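Hypothetical protein Atu0240 (Agrobacterium tumefaciens str. C58, PDB 2GAX) is of unknown function but belongs to the DUF2000 family, probably related in fold to the type 2 peptidyl-tRNA hydrolases of the PTH2 clan. Local coordinates at residues Ser28-Gln33 with Thr81-Ile86; Glu88-Gly93 with Lys111-Ala116; Ala7-Asp12 with Lys129-His134. One frame throughout, in Å; residues are numbered along the deposited sequence.

Contact 1 of 3, residues Ser28-Gln33 with Thr81-Ile86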
ATOM      1  N   SER A  28      -6.089   3.989  -0.074  1.00 25.07           N
ATOM      2  CA  SER A  28      -6.728   5.245   0.367  1.00 24.84           C
ATOM      3  C   SER A  28      -5.651   6.263   0.753  1.00 25.32           C
ATOM      4  O   SER A  28      -5.780   7.478   0.475  1.00 25.66           O
ATOM      5  CB  SER A  28      -7.744   4.990   1.497  1.00 24.20           C
ATOM      6  OG  SER A  28      -7.136   4.709   2.739  1.00 22.33           O
ATOM      7  N   GLY A  29      -4.585   5.764   1.386  1.00 25.28           N
ATOM      8  CA  GLY A  29      -3.412   6.603   1.733  1.00 25.55           C
ATOM      9  C   GLY A  29      -2.656   7.090   0.507  1.00 26.49           C
ATOM     10  O   GLY A  29      -2.186   8.242   0.456  1.00 26.01           O
ATOM     11  N   ILE A  30      -2.512   6.210  -0.478  1.00 25.97           N
ATOM     12  CA  ILE A  30      -1.839   6.572  -1.731  1.00 25.61           C
ATOM     13  C   ILE A  30      -2.566   7.714  -2.446  1.00 26.23           C
ATOM     14  O   ILE A  30      -1.939   8.664  -2.902  1.00 26.58           O
ATOM     15  CB  ILE A  30      -1.646   5.325  -2.633  1.00 25.64           C
ATOM     16  CG1 ILE A  30      -0.711   4.334  -1.941  1.00 25.31           C
ATOM     17  CG2 ILE A  30      -1.203   5.685  -4.088  1.00 23.73           C
ATOM     18  CD1 ILE A  30       0.767   4.737  -1.880  1.00 27.82           C
ATOM     19  N   VAL A  31      -3.892   7.637  -2.507  1.00 26.33           N
ATOM     20  CA  VAL A  31      -4.685   8.699  -3.137  1.00 26.65           C
ATOM     21  C   VAL A  31      -4.620  10.004  -2.335  1.00 26.92           C
ATOM     22  O   VAL A  31      -4.424  11.097  -2.922  1.00 26.25           O
ATOM     23  CB  VAL A  31      -6.129   8.235  -3.409  1.00 26.47           C
ATOM     24  CG1 VAL A  31      -6.940   9.348  -4.018  1.00 25.83           C
ATOM     25  CG2 VAL A  31      -6.108   7.039  -4.357  1.00 26.70           C
ATOM     26  N   ALA A  32      -4.726   9.895  -1.004  1.00 26.74           N
ATOM     27  CA  ALA A  32      -4.634  11.066  -0.119  1.00 27.31           C
ATOM     28  C   ALA A  32      -3.311  11.805  -0.349  1.00 27.82           C
ATOM     29  O   ALA A  32      -3.297  13.031  -0.421  1.00 27.65           O
ATOM     30  CB  ALA A  32      -4.753  10.650   1.355  1.00 27.49           C
ATOM     31  N   GLN A  33      -2.229  11.039  -0.499  1.00 28.02           N
ATOM     32  CA  GLN A  33      -0.875  11.562  -0.716  1.00 28.62           C
ATOM     33  C   GLN A  33      -0.683  12.214  -2.099  1.00 29.44           C
ATOM     34  O   GLN A  33       0.061  13.198  -2.228  1.00 28.69           O
ATOM     35  CB  GLN A  33       0.134  10.418  -0.551  1.00 28.67           C
ATOM     36  CG  GLN A  33       1.598  10.798  -0.698  1.00 28.59           C
ATOM     37  CD  GLN A  33       2.504   9.589  -0.573  1.00 29.26           C
ATOM     38  OE1 GLN A  33       2.147   8.486  -0.995  1.00 29.24           O
ATOM     39  NE2 GLN A  33       3.674   9.786   0.023  1.00 28.57           N
ATOM     40  N   THR A  81       7.559   8.329   2.004  1.00 30.11           N
ATOM     41  CA  THR A  81       6.415   8.282   2.900  1.00 29.70           C
ATOM     42  C   THR A  81       5.436   7.256   2.335  1.00 29.18           C
ATOM     43  O   THR A  81       4.980   7.379   1.194  1.00 29.29           O
ATOM     44  CB  THR A  81       5.763   9.679   3.069  1.00 30.07           C
ATOM     45  OG1 THR A  81       6.733  10.587   3.611  1.00 28.93           O
ATOM     46  CG2 THR A  81       4.560   9.618   4.014  1.00 30.29           C
ATOM     47  N   THR A  82       5.134   6.237   3.133  1.00 28.03           N
ATOM     48  CA  THR A  82       4.371   5.086   2.637  1.00 27.66           C
ATOM     49  C   THR A  82       3.028   4.968   3.343  1.00 26.28           C
ATOM     50  O   THR A  82       2.833   5.572   4.388  1.00 26.78           O
ATOM     51  CB  THR A  82       5.145   3.761   2.865  1.00 27.65           C
ATOM     52  OG1 THR A  82       5.467   3.609   4.260  1.00 28.31           O
ATOM     53  CG2 THR A  82       6.413   3.714   2.031  1.00 29.05           C
ATOM     54  N   SER A  83       2.098   4.218   2.765  1.00 26.43           N
ATOM     55  CA  SER A  83       0.969   3.697   3.554  1.00 26.06           C
ATOM     56  C   SER A  83       1.421   2.412   4.240  1.00 26.01           C
ATOM     57  O   SER A  83       2.135   1.619   3.645  1.00 25.85           O
ATOM     58  CB  SER A  83      -0.229   3.391   2.657  1.00 26.24           C
ATOM     59  OG  SER A  83      -0.562   4.523   1.880  1.00 27.60           O
ATOM     60  N   LEU A  84       0.986   2.200   5.479  1.00 26.30           N
ATOM     61  CA  LEU A  84       1.427   1.052   6.271  1.00 26.11           C
ATOM     62  C   LEU A  84       0.295   0.525   7.138  1.00 26.49           C
ATOM     63  O   LEU A  84      -0.508   1.300   7.669  1.00 25.07           O
ATOM     64  CB  LEU A  84       2.634   1.403   7.139  1.00 27.12           C
ATOM     65  CG  LEU A  84       3.560   0.234   7.517  1.00 26.64           C
ATOM     66  CD1 LEU A  84       4.392  -0.250   6.355  1.00 30.37           C
ATOM     67  CD2 LEU A  84       4.432   0.583   8.710  1.00 28.00           C
ATOM     68  N   TYR A  85       0.250  -0.797   7.265  1.00 26.47           N
ATOM     69  CA  TYR A  85      -0.812  -1.500   7.985  1.00 27.22           C
ATOM     70  C   TYR A  85      -0.124  -2.612   8.773  1.00 27.27           C
ATOM     71  O   TYR A  85       0.604  -3.423   8.192  1.00 28.19           O
ATOM     72  CB  TYR A  85      -1.789  -2.090   6.958  1.00 27.36           C
ATOM     73  CG  TYR A  85      -3.183  -2.437   7.449  1.00 28.15           C
ATOM     74  CD1 TYR A  85      -4.312  -1.850   6.860  1.00 28.21           C
ATOM     75  CD2 TYR A  85      -3.382  -3.360   8.487  1.00 28.85           C
ATOM     76  CE1 TYR A  85      -5.610  -2.171   7.302  1.00 28.37           C
ATOM     77  CE2 TYR A  85      -4.659  -3.690   8.919  1.00 27.34           C
ATOM     78  CZ  TYR A  85      -5.758  -3.094   8.332  1.00 28.23           C
ATOM     79  OH  TYR A  85      -7.019  -3.442   8.770  1.00 31.14           O
ATOM     80  N   ILE A  86      -0.314  -2.618  10.091  1.00 27.19           N
ATOM     81  CA  ILE A  86       0.280  -3.633  10.973  1.00 27.40           C
ATOM     82  C   ILE A  86      -0.801  -4.606  11.452  1.00 28.19           C
ATOM     83  O   ILE A  86      -1.981  -4.287  11.419  1.00 27.81           O
ATOM     84  CB  ILE A  86       1.047  -3.031  12.204  1.00 26.77           C
ATOM     85  CG1 ILE A  86       0.103  -2.263  13.153  1.00 26.64           C
ATOM     86  CG2 ILE A  86       2.196  -2.115  11.745  1.00 28.08           C
ATOM     87  CD1 ILE A  86       0.709  -1.980  14.532  1.00 26.48           C
TER
HETATM   88  O   HOH W   1       4.115   6.528  -1.295  1.00 28.59           O
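Gln33, in the last turn of helix 16-33, reaches across to the backbone carbonyl of Thr81, just ahead of edge strand 83-86. With CG anti to the backbone N (chi1 -178°), the chain runs out extended and delivers its amide tip to the loop. Its NE2 donates to Thr81 O at 3.0 Å, with an N-H...O angle of 151°. The donor stands above the carbonyl plane, 38° out of it, so the amide does not approach along a lone pair. Obliquely crossing side chains bring NE2 to 3.7 Å from Thr81 CB. A water 2.8 Å from both Gln33 OE1 and Thr81 O can bridge the same two groups, though it has more acceptors in reach than protons.

One turn back along the helix, the backbone at Gly29 and Ile30 meets the hydroxyl of Ser83. Ser83 OG comes to 3.5 Å from Gly29 CA, where no side chain intervenes, and to 3.8 Å from Ile30 CG1. The approach to Ile30 N has a poor angle and is not a hydrogen bond; OG pairs instead with Leu26 O. Ile30 also packs on Ala116 of the neighbouring strand.

Chemically, then, helix 16-33 is tied at two points, Gln33 to the loop leading into strand 83-86 and Leu26 O to Ser83 OG, so both polar side chains that carry the contact have partners.

Contact 2 of 3, residues Glu88-Gly93 with Lys111-Ala116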
ATOM      1  N   GLU A  88      -1.812  -5.656  14.345  1.00 30.13           N
ATOM      2  CA  GLU A  88      -2.629  -5.259  15.477  1.00 30.68           C
ATOM      3  C   GLU A  88      -3.806  -4.400  15.059  1.00 30.90           C
ATOM      4  O   GLU A  88      -4.787  -4.325  15.785  1.00 31.01           O
ATOM      5  CB  GLU A  88      -1.799  -4.533  16.535  1.00 30.76           C
ATOM      6  CG  GLU A  88      -0.912  -5.425  17.390  1.00 31.10           C
ATOM      7  CD  GLU A  88       0.349  -5.913  16.696  1.00 34.57           C
ATOM      8  OE1 GLU A  88       0.651  -5.487  15.554  1.00 34.53           O
ATOM      9  OE2 GLU A  88       1.054  -6.728  17.310  1.00 36.03           O
HETATM   10  N   MSE A  89      -3.720  -3.763  13.889  1.00 30.56           N
HETATM   11  CA  MSE A  89      -4.818  -2.924  13.395  1.00 31.70           C
HETATM   12  C   MSE A  89      -6.075  -3.707  12.984  1.00 31.18           C
HETATM   13  O   MSE A  89      -7.122  -3.115  12.730  1.00 31.90           O
HETATM   14  CB  MSE A  89      -4.339  -2.008  12.264  1.00 31.17           C
HETATM   15  CG  MSE A  89      -3.420  -0.925  12.774  1.00 31.80           C
HETATM   16 SE   MSE A  89      -2.428  -0.031  11.342  1.00 36.05          SE
HETATM   17  CE  MSE A  89      -3.903   0.440  10.144  1.00 31.26           C
ATOM     18  N   PHE A  90      -5.950  -5.028  12.911  1.00 30.91           N
ATOM     19  CA  PHE A  90      -7.099  -5.919  12.702  1.00 30.78           C
ATOM     20  C   PHE A  90      -7.995  -6.027  13.936  1.00 30.79           C
ATOM     21  O   PHE A  90      -9.119  -6.520  13.835  1.00 31.45           O
ATOM     22  CB  PHE A  90      -6.621  -7.323  12.303  1.00 30.55           C
ATOM     23  CG  PHE A  90      -6.197  -7.437  10.867  1.00 31.17           C
ATOM     24  CD1 PHE A  90      -7.055  -7.057   9.843  1.00 31.55           C
ATOM     25  CD2 PHE A  90      -4.945  -7.954  10.535  1.00 33.21           C
ATOM     26  CE1 PHE A  90      -6.663  -7.172   8.505  1.00 32.23           C
ATOM     27  CE2 PHE A  90      -4.544  -8.066   9.192  1.00 30.60           C
ATOM     28  CZ  PHE A  90      -5.400  -7.670   8.191  1.00 31.01           C
ATOM     29  N   ALA A  91      -7.494  -5.570  15.084  1.00 30.75           N
ATOM     30  CA  ALA A  91      -8.194  -5.690  16.380  1.00 29.73           C
ATOM     31  C   ALA A  91      -9.277  -4.629  16.624  1.00 29.68           C
ATOM     32  O   ALA A  91     -10.144  -4.813  17.482  1.00 28.10           O
ATOM     33  CB  ALA A  91      -7.188  -5.660  17.525  1.00 30.42           C
ATOM     34  N   THR A  92      -9.212  -3.504  15.914  1.00 29.11           N
ATOM     35  CA  THR A  92     -10.292  -2.505  15.990  1.00 29.53           C
ATOM     36  C   THR A  92     -10.624  -1.940  14.618  1.00 29.62           C
ATOM     37  O   THR A  92      -9.834  -2.055  13.690  1.00 29.66           O
ATOM     38  CB  THR A  92      -9.982  -1.291  16.936  1.00 30.43           C
ATOM     39  OG1 THR A  92      -9.307  -0.263  16.194  1.00 30.21           O
ATOM     40  CG2 THR A  92      -9.160  -1.688  18.181  1.00 30.05           C
ATOM     41  N   GLY A  93     -11.800  -1.328  14.502  1.00 29.39           N
ATOM     42  CA  GLY A  93     -12.178  -0.640  13.294  1.00 29.59           C
ATOM     43  C   GLY A  93     -12.209   0.862  13.485  1.00 29.37           C
ATOM     44  O   GLY A  93     -12.899   1.558  12.738  1.00 29.98           O
ATOM     45  N   LYS A 111       4.759  -5.780  13.227  1.00 32.57           N
ATOM     46  CA  LYS A 111       4.354  -6.901  12.378  1.00 31.63           C
ATOM     47  C   LYS A 111       3.578  -6.315  11.206  1.00 30.39           C
ATOM     48  O   LYS A 111       2.361  -6.276  11.221  1.00 29.65           O
ATOM     49  CB  LYS A 111       3.508  -7.916  13.148  1.00 32.23           C
ATOM     50  CG  LYS A 111       4.246  -8.606  14.275  1.00 34.70           C
ATOM     51  CD  LYS A 111       3.270  -9.269  15.253  1.00 39.29           C
ATOM     52  CE  LYS A 111       3.955 -10.378  16.045  1.00 41.14           C
ATOM     53  NZ  LYS A 111       3.493 -10.410  17.469  1.00 43.83           N
ATOM     54  N   VAL A 112       4.305  -5.796  10.220  1.00 29.07           N
ATOM     55  CA  VAL A 112       3.674  -5.220   9.042  1.00 28.37           C
ATOM     56  C   VAL A 112       2.961  -6.306   8.262  1.00 28.09           C
ATOM     57  O   VAL A 112       3.530  -7.370   7.995  1.00 27.25           O
ATOM     58  CB  VAL A 112       4.667  -4.504   8.119  1.00 28.41           C
ATOM     59  CG1 VAL A 112       3.936  -3.891   6.926  1.00 27.18           C
ATOM     60  CG2 VAL A 112       5.396  -3.404   8.887  1.00 29.75           C
ATOM     61  N   VAL A 113       1.705  -6.032   7.923  1.00 27.77           N
ATOM     62  CA  VAL A 113       0.934  -6.928   7.066  1.00 27.59           C
ATOM     63  C   VAL A 113       0.746  -6.371   5.650  1.00 27.08           C
ATOM     64  O   VAL A 113       0.374  -7.096   4.733  1.00 27.26           O
ATOM     65  CB  VAL A 113      -0.399  -7.346   7.722  1.00 27.43           C
ATOM     66  CG1 VAL A 113      -0.113  -8.066   9.051  1.00 28.07           C
ATOM     67  CG2 VAL A 113      -1.315  -6.132   7.961  1.00 26.93           C
ATOM     68  N   GLY A 114       1.031  -5.087   5.465  1.00 27.33           N
ATOM     69  CA  GLY A 114       0.965  -4.494   4.131  1.00 26.34           C
ATOM     70  C   GLY A 114       1.611  -3.130   4.094  1.00 26.75           C
ATOM     71  O   GLY A 114       1.657  -2.439   5.104  1.00 25.64           O
HETATM   72  N   MSE A 115       2.109  -2.768   2.918  1.00 27.50           N
HETATM   73  CA  MSE A 115       2.660  -1.446   2.651  1.00 30.52           C
HETATM   74  C   MSE A 115       2.385  -1.091   1.202  1.00 28.40           C
HETATM   75  O   MSE A 115       2.362  -1.968   0.332  1.00 28.18           O
HETATM   76  CB  MSE A 115       4.165  -1.416   2.902  1.00 29.78           C
HETATM   77  CG  MSE A 115       4.796  -0.029   2.786  1.00 33.57           C
HETATM   78 SE   MSE A 115       6.759  -0.087   3.050  1.00 42.83          SE
HETATM   79  CE  MSE A 115       7.340  -0.062   1.185  1.00 39.53           C
ATOM     80  N   ALA A 116       2.159   0.187   0.941  1.00 27.42           N
ATOM     81  CA  ALA A 116       2.078   0.669  -0.427  1.00 26.66           C
ATOM     82  C   ALA A 116       2.912   1.899  -0.534  1.00 26.79           C
ATOM     83  O   ALA A 116       3.009   2.681   0.413  1.00 26.30           O
ATOM     84  CB  ALA A 116       0.651   1.007  -0.832  1.00 26.03           C
TER
HETATM   85  O   HOH W   2       2.989  -4.583  15.235  1.00 33.67           O
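Phe90 meets Val113 at a classic beta bulge, in which Val113 and Gly114 of strand 112-120 both face Tyr85 of edge strand 83-86. The two side chains come from opposite directions, and Phe90 CE2 stops 4.0 Å from Val113 CG2, a van der Waals distance. The methyl lies oblique to the ring. Val113 sets CG1 anti to its carbonyl carbon (chi1 -60°), which puts CG2, the branch that touches, between the backbone N and the carbonyl carbon.

The second pair lies just ahead of the strand. Glu88, in the 3-10 turn of residues 88-90, bends at chi2 (76°) and crosses Lys111 at about a right angle. Its OE2 approaches the aliphatic part of the lysine, 3.9 Å from Lys111 CD, whereas NZ stays 4.4 Å from that oxygen. This separation is beyond a salt bridge, so any attraction between the opposite charges is probably a modest one.

Further out, Tyr85 meets the Phe90 ring with the planes at about 45°, and Gln18 and Val22 of helix 16-33 also touch Phe90. Glu88 rests on Val101 of helix 95-102, and the Lys111 backbone pairs with Glu87. The other carboxylate oxygen completes the join through solvent: one water donates to Glu88 OE1 at 2.5 Å, a short separation to be taken with caution, and accepts from Lys111 N at 2.9 Å.

Contact 3 of 3, residues Ala7-Asp12 with Lys129-His134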
ATOM      1  N   ALA A   7       3.171   0.508  -5.971  1.00 29.19           N
ATOM      2  CA  ALA A   7       3.288  -0.867  -5.572  1.00 28.88           C
ATOM      3  C   ALA A   7       2.624  -1.091  -4.227  1.00 28.64           C
ATOM      4  O   ALA A   7       2.718  -0.252  -3.325  1.00 28.23           O
ATOM      5  CB  ALA A   7       4.742  -1.279  -5.516  1.00 28.96           C
ATOM      6  N   VAL A   8       1.941  -2.225  -4.121  1.00 28.73           N
ATOM      7  CA  VAL A   8       1.354  -2.690  -2.873  1.00 29.01           C
ATOM      8  C   VAL A   8       2.034  -4.011  -2.513  1.00 28.79           C
ATOM      9  O   VAL A   8       2.096  -4.901  -3.347  1.00 29.23           O
ATOM     10  CB  VAL A   8      -0.157  -2.956  -3.055  1.00 28.86           C
ATOM     11  CG1 VAL A   8      -0.756  -3.589  -1.793  1.00 29.98           C
ATOM     12  CG2 VAL A   8      -0.900  -1.683  -3.445  1.00 29.86           C
ATOM     13  N   ILE A   9       2.543  -4.136  -1.285  1.00 29.33           N
ATOM     14  CA  ILE A   9       3.168  -5.380  -0.810  1.00 29.86           C
ATOM     15  C   ILE A   9       2.457  -5.925   0.434  1.00 30.14           C
ATOM     16  O   ILE A   9       2.410  -5.277   1.487  1.00 29.65           O
ATOM     17  CB  ILE A   9       4.704  -5.248  -0.506  1.00 30.09           C
ATOM     18  CG1 ILE A   9       5.450  -4.465  -1.580  1.00 30.10           C
ATOM     19  CG2 ILE A   9       5.358  -6.630  -0.344  1.00 29.64           C
ATOM     20  CD1 ILE A   9       5.633  -2.968  -1.279  1.00 31.41           C
ATOM     21  N   LEU A  10       1.931  -7.141   0.306  1.00 30.35           N
ATOM     22  CA  LEU A  10       1.151  -7.778   1.358  1.00 30.30           C
ATOM     23  C   LEU A  10       1.914  -8.918   2.008  1.00 30.90           C
ATOM     24  O   LEU A  10       2.783  -9.525   1.389  1.00 31.51           O
ATOM     25  CB  LEU A  10      -0.162  -8.306   0.767  1.00 30.77           C
ATOM     26  CG  LEU A  10      -1.016  -7.221   0.093  1.00 30.05           C
ATOM     27  CD1 LEU A  10      -2.149  -7.838  -0.703  1.00 29.03           C
ATOM     28  CD2 LEU A  10      -1.544  -6.191   1.116  1.00 30.13           C
ATOM     29  N   ARG A  11       1.609  -9.202   3.267  1.00 31.04           N
ATOM     30  CA  ARG A  11       2.211 -10.368   3.914  1.00 31.59           C
ATOM     31  C   ARG A  11       1.490 -11.601   3.364  1.00 32.29           C
ATOM     32  O   ARG A  11       0.263 -11.650   3.384  1.00 32.36           O
ATOM     33  CB  ARG A  11       2.102 -10.275   5.440  1.00 31.04           C
ATOM     34  CG  ARG A  11       3.135 -11.160   6.160  1.00 31.21           C
ATOM     35  CD  ARG A  11       3.042 -11.017   7.662  1.00 32.46           C
ATOM     36  NE  ARG A  11       1.828 -11.626   8.213  1.00 31.01           N
ATOM     37  CZ  ARG A  11       1.386 -11.410   9.449  1.00 31.84           C
ATOM     38  NH1 ARG A  11       2.042 -10.597  10.263  1.00 32.72           N
ATOM     39  NH2 ARG A  11       0.278 -11.993   9.880  1.00 32.47           N
ATOM     40  N   ASP A  12       2.235 -12.592   2.862  1.00 33.65           N
ATOM     41  CA  ASP A  12       1.598 -13.647   2.052  1.00 35.36           C
ATOM     42  C   ASP A  12       0.643 -14.541   2.835  1.00 35.26           C
ATOM     43  O   ASP A  12      -0.275 -15.121   2.257  1.00 35.99           O
ATOM     44  CB  ASP A  12       2.615 -14.487   1.269  1.00 36.35           C
ATOM     45  CG  ASP A  12       1.983 -15.203   0.063  1.00 39.80           C
ATOM     46  OD1 ASP A  12       0.918 -14.751  -0.454  1.00 40.86           O
ATOM     47  OD2 ASP A  12       2.564 -16.227  -0.378  1.00 43.82           O
ATOM     48  N   LYS A 129      12.750  -5.081  -3.585  1.00 41.75           N
ATOM     49  CA  LYS A 129      13.593  -6.257  -3.869  1.00 43.05           C
ATOM     50  C   LYS A 129      13.297  -7.419  -2.925  1.00 43.26           C
ATOM     51  O   LYS A 129      13.247  -7.252  -1.701  1.00 43.41           O
ATOM     52  CB  LYS A 129      15.076  -5.888  -3.795  1.00 43.29           C
ATOM     53  CG  LYS A 129      16.031  -6.946  -4.343  1.00 45.64           C
ATOM     54  CD  LYS A 129      17.474  -6.523  -4.084  1.00 48.21           C
ATOM     55  CE  LYS A 129      18.464  -7.623  -4.411  1.00 49.37           C
ATOM     56  NZ  LYS A 129      19.839  -7.205  -4.022  1.00 51.73           N
ATOM     57  N   GLY A 130      13.099  -8.597  -3.502  1.00 43.94           N
ATOM     58  CA  GLY A 130      12.806  -9.786  -2.719  1.00 44.29           C
ATOM     59  C   GLY A 130      11.373 -10.250  -2.906  1.00 44.71           C
ATOM     60  O   GLY A 130      11.121 -11.458  -3.047  1.00 44.86           O
ATOM     61  N   ALA A 131      10.447  -9.289  -2.922  1.00 44.13           N
ATOM     62  CA  ALA A 131       9.013  -9.561  -3.037  1.00 44.22           C
ATOM     63  C   ALA A 131       8.631 -10.242  -4.353  1.00 44.07           C
ATOM     64  O   ALA A 131       9.271 -10.042  -5.379  1.00 44.15           O
ATOM     65  CB  ALA A 131       8.210  -8.264  -2.858  1.00 44.06           C
ATOM     66  N   LYS A 132       7.579 -11.051  -4.304  1.00 43.81           N
ATOM     67  CA  LYS A 132       7.052 -11.743  -5.477  1.00 43.47           C
ATOM     68  C   LYS A 132       5.755 -11.067  -5.932  1.00 42.77           C
ATOM     69  O   LYS A 132       4.913 -10.734  -5.098  1.00 42.32           O
ATOM     70  CB  LYS A 132       6.779 -13.205  -5.099  1.00 44.06           C
ATOM     71  CG  LYS A 132       6.126 -14.067  -6.169  1.00 45.67           C
ATOM     72  CD  LYS A 132       7.072 -14.449  -7.322  1.00 47.81           C
ATOM     73  CE  LYS A 132       6.324 -15.221  -8.425  1.00 47.70           C
ATOM     74  NZ  LYS A 132       5.049 -14.545  -8.859  1.00 48.90           N
ATOM     75  N   LEU A 133       5.592 -10.860  -7.240  1.00 41.45           N
ATOM     76  CA  LEU A 133       4.289 -10.462  -7.775  1.00 40.98           C
ATOM     77  C   LEU A 133       3.197 -11.440  -7.336  1.00 39.96           C
ATOM     78  O   LEU A 133       3.431 -12.641  -7.261  1.00 39.87           O
ATOM     79  CB  LEU A 133       4.319 -10.397  -9.294  1.00 41.19           C
ATOM     80  CG  LEU A 133       4.137  -8.993  -9.850  1.00 42.27           C
ATOM     81  CD1 LEU A 133       5.445  -8.228  -9.779  1.00 43.58           C
ATOM     82  CD2 LEU A 133       3.624  -9.091 -11.274  1.00 43.80           C
ATOM     83  N   HIS A 134       2.011 -10.918  -7.042  1.00 38.69           N
ATOM     84  CA  HIS A 134       0.965 -11.750  -6.487  1.00 38.31           C
ATOM     85  C   HIS A 134       0.304 -12.595  -7.563  1.00 38.34           C
ATOM     86  O   HIS A 134       0.095 -12.140  -8.694  1.00 37.80           O
ATOM     87  CB  HIS A 134      -0.090 -10.917  -5.749  1.00 37.70           C
ATOM     88  CG  HIS A 134      -0.850 -11.691  -4.718  1.00 36.71           C
ATOM     89  ND1 HIS A 134      -1.687 -12.739  -5.039  1.00 34.78           N
ATOM     90  CD2 HIS A 134      -0.900 -11.570  -3.370  1.00 36.65           C
ATOM     91  CE1 HIS A 134      -2.208 -13.238  -3.934  1.00 35.98           C
ATOM     92  NE2 HIS A 134      -1.752 -12.542  -2.908  1.00 35.47           N
TER
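Ile9 touches Ala131 through a single methyl, and its branches divide the work. From CB, which remains 5.2 Å from Ala131 CB, the CG2 branch closes the gap and reaches that same methyl carbon at 4.1 Å. CG2 takes this direction because it lies anti to the backbone N, with CG1 anti to the carbonyl carbon (chi1 -44°). CG1 is 4.9 Å from Ala131 CB, and the chain turns from there toward the neighbouring strand, where the CD1 tip sits 4.2 Å from Met115 CE. Leu68 and Ile71 of helix 65-77 pack on Ile9 as well, and Ile71 also touches Ala131.

At the other end, Asp12 OD1 lies oblique to the imidazole of His134, 4.2 Å from NE2. The two are linked through a third residue: Lys19 NZ forms a salt bridge with Asp12 OD1 and a hydrogen bond with His134 NE2.

The touching backbone parts run 75° apart, and strand 58-63 stands between strands 4-11 and 132-133 in the sheet. Such side-chain contact across an intervening strand, under a covering helix, belongs to the layered alpha/beta architecture of this domain, a mixed sheet with helices packed on it.

Overall arrangement
The three contacts share one mixed sheet, ordered 83-86, 112-120, 4-11, 58-63, 132-133. Contact 1 joins helix 16-33 to one outermost strand and contact 3 involves the other, their centres about 16 Å and nearest atoms about 6 Å apart. Contact 2 connects them: Tyr85 O lies 2.8 Å from Val113 N on one side of strand 112-120, and Met115 O lies 2.7 Å from Ile9 N on the other. Its centre is about 12 Å from that of contact 1 and 16 Å from that of contact 3. Along the chain, contacts 1 and 2 follow in series inside the loop closed by contact 3, so segments near both chain ends meet, and residues between supply the other three strands.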